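Local coordinates for methyltransferase (PDB 3TMA), which catalyses the transfer of a methyl group from S-adenosyl-L-methionine to N2 of the guanosine at position 6 of tRNA(Phe), at residues P28-E31 / D32-L35. Sequence-based numbering, arbitrary orientation.
Sequences PGLE and DLLL
Leu30 and Glu31 open the helix 31-41 with two i to i+4 backbone bonds: Leu34 N meets Leu30 O at 3.1 Å, and Leu35 N meets Glu31 O at 2.8 Å. Leu30 is the N-cap residue. Its carbonyl O also takes a weak bond from Leu33 N, so two N-H groups converge on it. The side chain of Glu31 folds back over the turn before the helix. Its chain is bent at chi2 (84°), which brings the carboxylate round to the loop. There Gly29 N donates to Glu31 OE2 at 3.0 Å, on the syn side but 35° out of the carboxylate plane. The other oxygen, Glu31 OE1, accepts a hydrogen bond from a water at 2.7 Å. The same water accepts one from Asp32 N at 3.1 Å, so it joins the Glu31 carboxylate to an N-H of the first turn. A positive phi at Gly29 suits glycine, since a CB would press on the carbonyl O of Pro28. With chi1 at 54°, Asp32 CG lies between its own N and carbonyl carbon. This turns Asp32 OD1 onto the N-H of the next residue, Leu33 N, in a weak 2.9 Å bond. The N-H groups of the first turn point out of the helix's N-terminal end, which would tend to favour the charged form of both carboxylates; the salt bridge to Arg337 would do the same for Asp32. Leu30 and Leu33 meet on the apolar side, CD2 to CD2 at 4.2 Å.

Arg337 binds Asp32 OD1 by a salt bridge and Gly29 O by a hydrogen bond, while Gly54 N gives Glu31 OE2 a second donor. Leu30 and Leu33 pack on helix 189-198, whereas Glu31, Leu34 and Leu35 rest on Val56 of strand 55-59. The helix start thus lies between the N-terminal sheet and elements of the Rossmann-fold methyltransferase domain.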
ATOM      1  N   PRO A  28       6.953  -0.366   3.330  1.00 29.48           N
ATOM      2  CA  PRO A  28       8.351   0.064   3.167  1.00 30.00           C
ATOM      3  C   PRO A  28       8.866  -0.254   1.771  1.00 31.98           C
ATOM      4  O   PRO A  28       8.613  -1.363   1.252  1.00 30.41           O
ATOM      5  CB  PRO A  28       9.107  -0.784   4.223  1.00 32.32           C
ATOM      6  CG  PRO A  28       8.032  -0.861   5.396  1.00 27.90           C
ATOM      7  CD  PRO A  28       6.718  -1.090   4.601  1.00 30.76           C
ATOM      8  N   GLY A  29       9.556   0.718   1.164  1.00 31.08           N
ATOM      9  CA  GLY A  29      10.001   0.583  -0.237  1.00 31.37           C
ATOM     10  C   GLY A  29       9.154   1.342  -1.257  1.00 30.85           C
ATOM     11  O   GLY A  29       9.542   1.481  -2.429  1.00 33.17           O
ATOM     12  N   LEU A  30       7.969   1.773  -0.847  1.00 27.97           N
ATOM     13  CA  LEU A  30       7.072   2.515  -1.758  1.00 28.97           C
ATOM     14  C   LEU A  30       6.961   4.013  -1.376  1.00 29.04           C
ATOM     15  O   LEU A  30       6.079   4.704  -1.876  1.00 27.62           O
ATOM     16  CB  LEU A  30       5.663   1.889  -1.723  1.00 27.51           C
ATOM     17  CG  LEU A  30       5.471   0.406  -2.116  1.00 32.95           C
ATOM     18  CD1 LEU A  30       3.950   0.027  -2.094  1.00 32.07           C
ATOM     19  CD2 LEU A  30       6.056   0.118  -3.513  1.00 27.28           C
ATOM     20  N   GLU A  31       7.829   4.517  -0.490  1.00 27.56           N
ATOM     21  CA  GLU A  31       7.728   5.940  -0.031  1.00 26.72           C
ATOM     22  C   GLU A  31       7.781   6.940  -1.170  1.00 27.55           C
ATOM     23  O   GLU A  31       7.034   7.926  -1.157  1.00 26.68           O
ATOM     24  CB  GLU A  31       8.864   6.286   0.946  1.00 28.56           C
ATOM     25  CG  GLU A  31       8.905   5.399   2.171  1.00 32.49           C
ATOM     26  CD  GLU A  31       9.674   4.067   1.914  1.00 34.58           C
ATOM     27  OE1 GLU A  31      10.231   3.867   0.806  1.00 34.95           O
ATOM     28  OE2 GLU A  31       9.698   3.225   2.824  1.00 34.37           O
ATOM     29  N   ASP A  32       8.712   6.733  -2.116  1.00 27.98           N
ATOM     30  CA  ASP A  32       8.861   7.655  -3.227  1.00 29.57           C
ATOM     31  C   ASP A  32       7.589   7.781  -4.067  1.00 30.67           C
ATOM     32  O   ASP A  32       7.225   8.884  -4.468  1.00 31.97           O
ATOM     33  CB  ASP A  32      10.067   7.341  -4.112  1.00 34.07           C
ATOM     34  CG  ASP A  32      10.081   5.903  -4.633  1.00 40.43           C
ATOM     35  OD1 ASP A  32       9.191   5.061  -4.278  1.00 42.76           O
ATOM     36  OD2 ASP A  32      11.027   5.607  -5.390  1.00 46.13           O
ATOM     37  N   LEU A  33       6.865   6.725  -4.288  1.00 28.94           N
ATOM     38  CA  LEU A  33       5.580   6.734  -5.011  1.00 28.86           C
ATOM     39  C   LEU A  33       4.464   7.399  -4.169  1.00 27.58           C
ATOM     40  O   LEU A  33       3.630   8.114  -4.696  1.00 26.95           O
ATOM     41  CB  LEU A  33       5.159   5.302  -5.384  1.00 27.77           C
ATOM     42  CG  LEU A  33       6.016   4.502  -6.376  1.00 33.70           C
ATOM     43  CD1 LEU A  33       7.487   4.465  -5.905  1.00 34.13           C
ATOM     44  CD2 LEU A  33       5.476   3.083  -6.461  1.00 38.06           C
ATOM     45  N   LEU A  34       4.449   7.076  -2.927  1.00 25.63           N
ATOM     46  CA  LEU A  34       3.472   7.728  -2.063  1.00 25.16           C
ATOM     47  C   LEU A  34       3.723   9.225  -2.024  1.00 25.65           C
ATOM     48  O   LEU A  34       2.778  10.036  -2.037  1.00 27.02           O
ATOM     49  CB  LEU A  34       3.581   7.144  -0.644  1.00 23.40           C
ATOM     50  CG  LEU A  34       2.652   7.845   0.357  1.00 25.08           C
ATOM     51  CD1 LEU A  34       1.187   7.730  -0.061  1.00 28.78           C
ATOM     52  CD2 LEU A  34       2.859   7.250   1.747  1.00 25.98           C
ATOM     53  N   LEU A  35       4.994   9.606  -1.998  1.00 25.96           N
ATOM     54  CA  LEU A  35       5.351  11.023  -2.008  1.00 27.22           C
ATOM     55  C   LEU A  35       4.857  11.723  -3.288  1.00 28.14           C
ATOM     56  O   LEU A  35       4.311  12.825  -3.216  1.00 29.52           O
ATOM     57  CB  LEU A  35       6.866  11.203  -1.851  1.00 27.03           C
ATOM     58  CG  LEU A  35       7.407  12.608  -2.032  1.00 32.97           C
ATOM     59  CD1 LEU A  35       6.834  13.511  -0.947  1.00 30.71           C
ATOM     60  CD2 LEU A  35       8.958  12.616  -2.033  1.00 32.38           C
TER
HETATM   61  O   HOH W   1      11.084   4.871  -1.602  1.00 27.65           O